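Local coordinates for protein oxidoreductase (PDB 3Q2K) that probably uses bound NAD to oxidise a UDP-linked N-acetylglucosamine uronic acid during biosynthesis of 2,3-diacetamido-2,3-dideoxy-D-mannuronic acid, at residues Arg134-Cys139 and Val144-Val149; Asp86-Gly91 and Ala113-His118. All coordinates share one frame; numbering follows the deposited sequence.

Interaction 1 of 2, residues Arg134-Cys139 and Val144-Val149; sequences RMVKAC and VRLFVV
C139 and L146 meet at the heart of this contact, the helix residue laying its sulfur against the base of the strand's leucine. SG lies 3.7 Å from L146 CB, and the C139 CB methylene backs it up at 3.9 Å from the same L146 CB. Beyond CB, the leucine turns along the helix, from C139 back toward V136, because its CG is anti to the backbone N (chi1 161°). One branch does the work: CD2 settles 4.0 Å from C139 SG and 4.1 Å from V136 CA, between the residues one turn apart on the helix. M135 reaches the same methyl with its terminal CE, at 4.3 Å, while V136 offers CG2. A short, compact cysteine suits the place where the two backbones come closest, C139 against V144, whereas the longer methionine reaches L146 from a turn earlier.

Near the turn the backbone takes over. V144 N donates to C139 O at 3.0 Å, in the carbonyl plane but moderately bent at the hydrogen (145°). This i to i+5 bond spans the end of helix 129-142. V144 CG2 folds back beside it, 4.0 Å from C139 CB.

The two pieces belong to the beta-alpha-beta unit of strand 118-121, helix 129-142 and strand 146-148, in the NAD-binding Rossmann domain; the axes of 134-139 and 146-148 run roughly antiparallel, at 144°. Behind the first shell, P106 and A109 of helix 105-114 back M135, and V119 of the adjoining strand packs on L146. Further along, V149 touches the bound NADH.

Across these two segments the cysteine thus behaves as a small apolar side chain, and cohesion comes mainly from dispersion between buried sulfur and carbon, with a single backbone hydrogen bond across the turn that links helix to strand.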
ATOM      1  N   ARG C 134     -30.045  -1.385   1.993  1.00 33.71           N
ATOM      2  CA  ARG C 134     -31.253  -1.403   1.177  1.00 26.21           C
ATOM      3  C   ARG C 134     -32.472  -1.774   2.017  1.00 34.91           C
ATOM      4  O   ARG C 134     -33.522  -1.155   1.839  1.00 29.75           O
ATOM      5  CB  ARG C 134     -31.092  -2.416   0.050  1.00 28.81           C
ATOM      6  CG  ARG C 134     -31.182  -1.835  -1.344  1.00 73.44           C
ATOM      7  CD  ARG C 134     -31.349  -3.014  -2.285  1.00 36.56           C
ATOM      8  NE  ARG C 134     -30.299  -4.013  -2.092  1.00100.00           N
ATOM      9  CZ  ARG C 134     -29.019  -3.888  -2.440  1.00100.00           C
ATOM     10  NH1 ARG C 134     -28.162  -4.873  -2.203  1.00 37.86           N
ATOM     11  NH2 ARG C 134     -28.562  -2.785  -3.017  1.00 76.92           N
ATOM     12  N   MET C 135     -32.348  -2.736   2.928  1.00 21.21           N
ATOM     13  CA  MET C 135     -33.435  -3.058   3.864  1.00 20.50           C
ATOM     14  C   MET C 135     -33.854  -1.767   4.558  1.00 34.42           C
ATOM     15  O   MET C 135     -35.028  -1.401   4.504  1.00 48.05           O
ATOM     16  CB  MET C 135     -32.990  -3.969   5.019  1.00 19.81           C
ATOM     17  CG  MET C 135     -32.531  -5.369   4.689  1.00100.00           C
ATOM     18  SD  MET C 135     -31.934  -5.953   6.283  1.00 32.80           S
ATOM     19  CE  MET C 135     -33.485  -6.226   7.139  1.00 30.42           C
ATOM     20  N   VAL C 136     -32.937  -1.119   5.271  1.00 27.52           N
ATOM     21  CA  VAL C 136     -33.233   0.156   5.931  1.00 23.49           C
ATOM     22  C   VAL C 136     -33.855   1.247   5.058  1.00 29.84           C
ATOM     23  O   VAL C 136     -34.832   1.927   5.393  1.00 23.41           O
ATOM     24  CB  VAL C 136     -31.978   0.746   6.592  1.00 20.40           C
ATOM     25  CG1 VAL C 136     -32.295   2.026   7.352  1.00 24.26           C
ATOM     26  CG2 VAL C 136     -31.405  -0.314   7.507  1.00 20.93           C
ATOM     27  N   LYS C 137     -33.281   1.472   3.886  1.00 24.87           N
ATOM     28  CA  LYS C 137     -33.930   2.496   3.086  1.00 19.00           C
ATOM     29  C   LYS C 137     -35.381   2.110   2.803  1.00 28.89           C
ATOM     30  O   LYS C 137     -36.291   2.934   2.889  1.00 38.16           O
ATOM     31  CB  LYS C 137     -33.137   2.840   1.821  1.00 49.03           C
ATOM     32  CG  LYS C 137     -33.197   1.797   0.719  1.00 91.31           C
ATOM     33  CD  LYS C 137     -32.238   2.158  -0.404  1.00100.00           C
ATOM     34  CE  LYS C 137     -32.417   1.251  -1.612  1.00 52.31           C
ATOM     35  NZ  LYS C 137     -31.538   1.661  -2.743  1.00 52.71           N
ATOM     36  N   ALA C 138     -35.617   0.837   2.514  1.00 26.42           N
ATOM     37  CA  ALA C 138     -36.936   0.435   2.035  1.00 39.13           C
ATOM     38  C   ALA C 138     -37.988   0.681   3.107  1.00 30.47           C
ATOM     39  O   ALA C 138     -39.043   1.267   2.834  1.00 32.10           O
ATOM     40  CB  ALA C 138     -36.946  -1.029   1.631  1.00 38.42           C
ATOM     41  N   CYS C 139     -37.693   0.232   4.322  1.00 21.92           N
ATOM     42  CA  CYS C 139     -38.577   0.522   5.452  1.00 25.74           C
ATOM     43  C   CYS C 139     -38.777   2.002   5.742  1.00 35.17           C
ATOM     44  O   CYS C 139     -39.836   2.440   6.188  1.00 43.76           O
ATOM     45  CB  CYS C 139     -38.019  -0.109   6.723  1.00 25.56           C
ATOM     46  SG  CYS C 139     -38.167  -1.892   6.548  1.00 34.81           S
ATOM     47  N   VAL C 144     -42.565   2.154   7.500  1.00 35.16           N
ATOM     48  CA  VAL C 144     -42.845   1.098   8.463  1.00 27.33           C
ATOM     49  C   VAL C 144     -41.700   0.984   9.464  1.00 63.45           C
ATOM     50  O   VAL C 144     -40.604   1.464   9.197  1.00 30.47           O
ATOM     51  CB  VAL C 144     -43.128  -0.257   7.779  1.00 41.28           C
ATOM     52  CG1 VAL C 144     -44.417  -0.187   6.958  1.00 33.65           C
ATOM     53  CG2 VAL C 144     -41.975  -0.693   6.891  1.00 17.27           C
ATOM     54  N   ARG C 145     -41.947   0.394  10.626  1.00 35.71           N
ATOM     55  CA  ARG C 145     -40.933   0.027  11.610  1.00 24.95           C
ATOM     56  C   ARG C 145     -40.085  -1.146  11.123  1.00 41.05           C
ATOM     57  O   ARG C 145     -40.610  -2.125  10.591  1.00 27.67           O
ATOM     58  CB  ARG C 145     -41.696  -0.554  12.800  1.00 42.67           C
ATOM     59  CG  ARG C 145     -41.447   0.128  14.121  1.00 59.98           C
ATOM     60  CD  ARG C 145     -41.725   1.596  13.907  1.00 28.70           C
ATOM     61  NE  ARG C 145     -41.236   2.323  15.070  1.00 56.81           N
ATOM     62  CZ  ARG C 145     -41.341   3.640  15.192  1.00 52.32           C
ATOM     63  NH1 ARG C 145     -41.944   4.331  14.237  1.00 54.32           N
ATOM     64  NH2 ARG C 145     -40.868   4.247  16.270  1.00 60.43           N
ATOM     65  N   LEU C 146     -38.778  -1.081  11.357  1.00 40.13           N
ATOM     66  CA  LEU C 146     -37.891  -2.218  11.143  1.00 24.86           C
ATOM     67  C   LEU C 146     -37.185  -2.447  12.473  1.00 25.34           C
ATOM     68  O   LEU C 146     -36.482  -1.544  12.921  1.00 24.84           O
ATOM     69  CB  LEU C 146     -36.864  -1.868  10.064  1.00 23.10           C
ATOM     70  CG  LEU C 146     -35.611  -2.728  10.008  1.00 32.72           C
ATOM     71  CD1 LEU C 146     -35.984  -4.199  10.139  1.00 30.42           C
ATOM     72  CD2 LEU C 146     -34.819  -2.446   8.737  1.00 24.72           C
ATOM     73  N   PHE C 147     -37.411  -3.584  13.127  1.00 20.86           N
ATOM     74  CA  PHE C 147     -36.716  -3.895  14.378  1.00 24.06           C
ATOM     75  C   PHE C 147     -35.702  -5.006  14.095  1.00 39.87           C
ATOM     76  O   PHE C 147     -35.914  -5.824  13.210  1.00 30.46           O
ATOM     77  CB  PHE C 147     -37.638  -4.440  15.469  1.00 24.10           C
ATOM     78  CG  PHE C 147     -38.848  -3.594  15.743  1.00 40.40           C
ATOM     79  CD1 PHE C 147     -38.889  -2.769  16.855  1.00 37.24           C
ATOM     80  CD2 PHE C 147     -39.957  -3.651  14.912  1.00 45.92           C
ATOM     81  CE1 PHE C 147     -39.992  -1.983  17.125  1.00 40.70           C
ATOM     82  CE2 PHE C 147     -41.072  -2.889  15.193  1.00 47.57           C
ATOM     83  CZ  PHE C 147     -41.081  -2.037  16.280  1.00 27.95           C
ATOM     84  N   VAL C 148     -34.583  -5.051  14.808  1.00 37.05           N
ATOM     85  CA  VAL C 148     -33.639  -6.148  14.673  1.00 21.20           C
ATOM     86  C   VAL C 148     -33.489  -6.837  16.033  1.00 28.71           C
ATOM     87  O   VAL C 148     -33.285  -6.214  17.071  1.00 23.70           O
ATOM     88  CB  VAL C 148     -32.280  -5.643  14.158  1.00 42.25           C
ATOM     89  CG1 VAL C 148     -31.266  -6.789  14.122  1.00 22.71           C
ATOM     90  CG2 VAL C 148     -32.489  -4.940  12.815  1.00 19.09           C
ATOM     91  N   VAL C 149     -33.593  -8.160  16.068  1.00 20.93           N
ATOM     92  CA  VAL C 149     -33.639  -8.826  17.371  1.00 29.52           C
ATOM     93  C   VAL C 149     -32.255  -8.775  17.994  1.00 41.10           C
ATOM     94  O   VAL C 149     -31.313  -9.299  17.415  1.00 19.99           O
ATOM     95  CB  VAL C 149     -34.079 -10.293  17.234  1.00 50.96           C
ATOM     96  CG1 VAL C 149     -33.888 -11.036  18.542  1.00 32.37           C
ATOM     97  CG2 VAL C 149     -35.535 -10.320  16.807  1.00 34.01           C
TER

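Interaction 2 of 2, residues Asp86-Gly91 and Ala113-His118; sequences DMLAQG and AQAGRH
R117 reaches across to the C-terminal end of helix 84-90, where its guanidinium group comes up against L88 and G91. From CB, which already heads toward that helix, the apolar CG and CD span the gap, and a bend at chi2 (-91°) swings the tip over the turn. NE turns back to its own segment, making a weak hydrogen bond of 3.4 Å to A115 O. In the Rossmann domain, helices 84-90 and 105-114 are joined through strand 95-98, whose L96 packs on L88; the arginine, just beyond the second helix, bridges the ends of both. CZ stands 3.9 Å from G91 O. NH2 makes a weak bond to that oxygen (3.2 Å, 122° at the hydrogen) and lies 3.0 Å from L88 O. NH1 bonds to A93 O and, 2.9 Å away, to a water in the guanidinium plane that in turn donates to M87 O. Carbonyls at a helix C terminus are likely to be favourable company for a cation. Glycine suits position 91, since a CB would collide with M87 O. L88 lays CD2 over one guanidinium face, and the same methyl meets A115 CB at 4.2 Å.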
ATOM      1  N   ASP C  86     -47.671 -15.136  -0.889  1.00 30.99           N
ATOM      2  CA  ASP C  86     -49.050 -15.516  -0.611  1.00 41.88           C
ATOM      3  C   ASP C  86     -49.473 -14.927   0.726  1.00 48.97           C
ATOM      4  O   ASP C  86     -50.555 -14.345   0.859  1.00 33.24           O
ATOM      5  CB  ASP C  86     -49.219 -17.035  -0.574  1.00 55.61           C
ATOM      6  CG  ASP C  86     -48.766 -17.691  -1.863  1.00 63.61           C
ATOM      7  OD1 ASP C  86     -48.625 -16.946  -2.856  1.00100.00           O
ATOM      8  OD2 ASP C  86     -48.536 -18.920  -1.878  1.00 84.18           O
ATOM      9  N   MET C  87     -48.582 -15.065   1.702  1.00 43.12           N
ATOM     10  CA  MET C  87     -48.922 -14.681   3.063  1.00 38.85           C
ATOM     11  C   MET C  87     -49.193 -13.183   3.071  1.00 71.12           C
ATOM     12  O   MET C  87     -50.040 -12.670   3.798  1.00 36.63           O
ATOM     13  CB  MET C  87     -47.775 -15.016   4.010  1.00 48.48           C
ATOM     14  CG  MET C  87     -47.932 -14.333   5.355  1.00 29.19           C
ATOM     15  SD  MET C  87     -46.653 -15.046   6.403  1.00 58.42           S
ATOM     16  CE  MET C  87     -47.238 -14.730   8.070  1.00 51.89           C
ATOM     17  N   LEU C  88     -48.489 -12.475   2.197  1.00 36.19           N
ATOM     18  CA  LEU C  88     -48.633 -11.029   2.162  1.00 35.50           C
ATOM     19  C   LEU C  88     -49.833 -10.688   1.288  1.00 83.28           C
ATOM     20  O   LEU C  88     -50.528  -9.708   1.547  1.00 38.10           O
ATOM     21  CB  LEU C  88     -47.381 -10.385   1.561  1.00 35.97           C
ATOM     22  CG  LEU C  88     -46.152 -10.399   2.474  1.00 64.43           C
ATOM     23  CD1 LEU C  88     -44.942 -10.029   1.646  1.00 26.66           C
ATOM     24  CD2 LEU C  88     -46.224  -9.442   3.656  1.00 19.77           C
ATOM     25  N   ALA C  89     -50.079 -11.459   0.234  1.00 57.95           N
ATOM     26  CA  ALA C  89     -51.288 -11.216  -0.549  1.00 50.80           C
ATOM     27  C   ALA C  89     -52.549 -11.508   0.260  1.00 51.19           C
ATOM     28  O   ALA C  89     -53.471 -10.701   0.307  1.00 34.56           O
ATOM     29  CB  ALA C  89     -51.288 -11.996  -1.852  1.00 35.58           C
ATOM     30  N   GLN C  90     -52.592 -12.623   0.979  1.00 38.99           N
ATOM     31  CA  GLN C  90     -53.850 -12.985   1.609  1.00 46.91           C
ATOM     32  C   GLN C  90     -53.878 -12.688   3.103  1.00 62.58           C
ATOM     33  O   GLN C  90     -54.945 -12.624   3.706  1.00 51.13           O
ATOM     34  CB  GLN C  90     -54.108 -14.456   1.276  1.00 44.43           C
ATOM     35  CG  GLN C  90     -54.174 -14.600  -0.239  1.00 27.53           C
ATOM     36  CD  GLN C  90     -54.233 -16.025  -0.751  1.00100.00           C
ATOM     37  OE1 GLN C  90     -53.248 -16.762  -0.692  1.00 81.16           O
ATOM     38  NE2 GLN C  90     -55.383 -16.405  -1.299  1.00100.00           N
ATOM     39  N   GLY C  91     -52.720 -12.472   3.715  1.00 43.02           N
ATOM     40  CA  GLY C  91     -52.704 -12.281   5.163  1.00 57.70           C
ATOM     41  C   GLY C  91     -52.960 -10.849   5.593  1.00 65.76           C
ATOM     42  O   GLY C  91     -52.893  -9.936   4.771  1.00 41.56           O
ATOM     43  N   ALA C 113     -41.973  -4.744   3.432  1.00 35.04           N
ATOM     44  CA  ALA C 113     -42.235  -3.322   3.576  1.00 33.72           C
ATOM     45  C   ALA C 113     -43.021  -2.785   2.387  1.00 35.37           C
ATOM     46  O   ALA C 113     -43.851  -1.895   2.561  1.00 24.88           O
ATOM     47  CB  ALA C 113     -40.951  -2.550   3.785  1.00 38.53           C
ATOM     48  N   GLN C 114     -42.737  -3.266   1.180  1.00 29.71           N
ATOM     49  CA  GLN C 114     -43.533  -2.827   0.036  1.00 26.95           C
ATOM     50  C   GLN C 114     -45.022  -3.167   0.125  1.00 46.34           C
ATOM     51  O   GLN C 114     -45.853  -2.613  -0.600  1.00 36.80           O
ATOM     52  CB  GLN C 114     -42.929  -3.428  -1.235  1.00 46.15           C
ATOM     53  CG  GLN C 114     -41.496  -2.969  -1.464  1.00 25.49           C
ATOM     54  CD  GLN C 114     -40.900  -3.529  -2.735  1.00 59.63           C
ATOM     55  OE1 GLN C 114     -41.284  -4.616  -3.164  1.00 51.51           O
ATOM     56  NE2 GLN C 114     -39.971  -2.798  -3.344  1.00 27.63           N
ATOM     57  N   ALA C 115     -45.363  -4.144   0.960  1.00 35.84           N
ATOM     58  CA  ALA C 115     -46.758  -4.477   1.229  1.00 35.88           C
ATOM     59  C   ALA C 115     -47.249  -3.793   2.499  1.00 42.47           C
ATOM     60  O   ALA C 115     -48.336  -4.059   3.013  1.00 33.83           O
ATOM     61  CB  ALA C 115     -46.910  -5.980   1.373  1.00 29.97           C
ATOM     62  N   GLY C 116     -46.398  -2.932   3.044  1.00 36.71           N
ATOM     63  CA  GLY C 116     -46.853  -1.973   4.041  1.00 36.54           C
ATOM     64  C   GLY C 116     -46.951  -2.441   5.476  1.00 18.74           C
ATOM     65  O   GLY C 116     -47.689  -1.826   6.245  1.00 42.18           O
ATOM     66  N   ARG C 117     -46.239  -3.491   5.878  1.00 28.92           N
ATOM     67  CA  ARG C 117     -46.240  -3.857   7.294  1.00 25.35           C
ATOM     68  C   ARG C 117     -44.871  -3.740   7.964  1.00 44.34           C
ATOM     69  O   ARG C 117     -43.815  -3.676   7.331  1.00 26.31           O
ATOM     70  CB  ARG C 117     -46.778  -5.270   7.533  1.00 36.46           C
ATOM     71  CG  ARG C 117     -47.583  -5.859   6.392  1.00 62.96           C
ATOM     72  CD  ARG C 117     -49.080  -5.595   6.465  1.00 36.96           C
ATOM     73  NE  ARG C 117     -49.639  -6.200   5.260  1.00 78.30           N
ATOM     74  CZ  ARG C 117     -49.936  -7.490   5.158  1.00 35.91           C
ATOM     75  NH1 ARG C 117     -49.774  -8.276   6.213  1.00 44.92           N
ATOM     76  NH2 ARG C 117     -50.413  -7.987   4.023  1.00 47.40           N
ATOM     77  N   HIS C 118     -44.894  -3.746   9.290  1.00 34.38           N
ATOM     78  CA  HIS C 118     -43.664  -3.663  10.066  1.00 24.59           C
ATOM     79  C   HIS C 118     -42.846  -4.946   9.943  1.00100.00           C
ATOM     80  O   HIS C 118     -43.410  -5.980   9.577  1.00 29.29           O
ATOM     81  CB  HIS C 118     -44.042  -3.387  11.520  1.00 36.97           C
ATOM     82  CG  HIS C 118     -44.945  -2.204  11.640  1.00 52.88           C
ATOM     83  ND1 HIS C 118     -44.521  -0.932  11.322  1.00 52.27           N
ATOM     84  CD2 HIS C 118     -46.261  -2.109  11.946  1.00 33.07           C
ATOM     85  CE1 HIS C 118     -45.534  -0.093  11.454  1.00 30.67           C
ATOM     86  NE2 HIS C 118     -46.591  -0.778  11.852  1.00 60.56           N
TER
HETATM   87  O   HOH W   1     -49.949 -11.147   5.930  1.00 30.62           O

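Overall arrangement
Of the contacting elements, helix 84-90 comes first along the chain, and interaction 2 closes the loop that runs through strand 95-98 and helix 105-114 to residues 113-118. The chain then continues through strand 118-121 into helix 129-142, where interaction 1 closes a much shorter loop, the turn into strand 146-148. The two loops follow in series, neither nested nor crossed. Their contacts are 14 Å apart between centres and meet directly: V144 packs on A113, G116 and the R117 carbonyl, and R145 N probably hydrogen-bonds to H118 ND1. Together they tie successive helices and strands of the parallel Rossmann sheet, from helix 84-90 to strand 146-148, the last of the sheet within this chain.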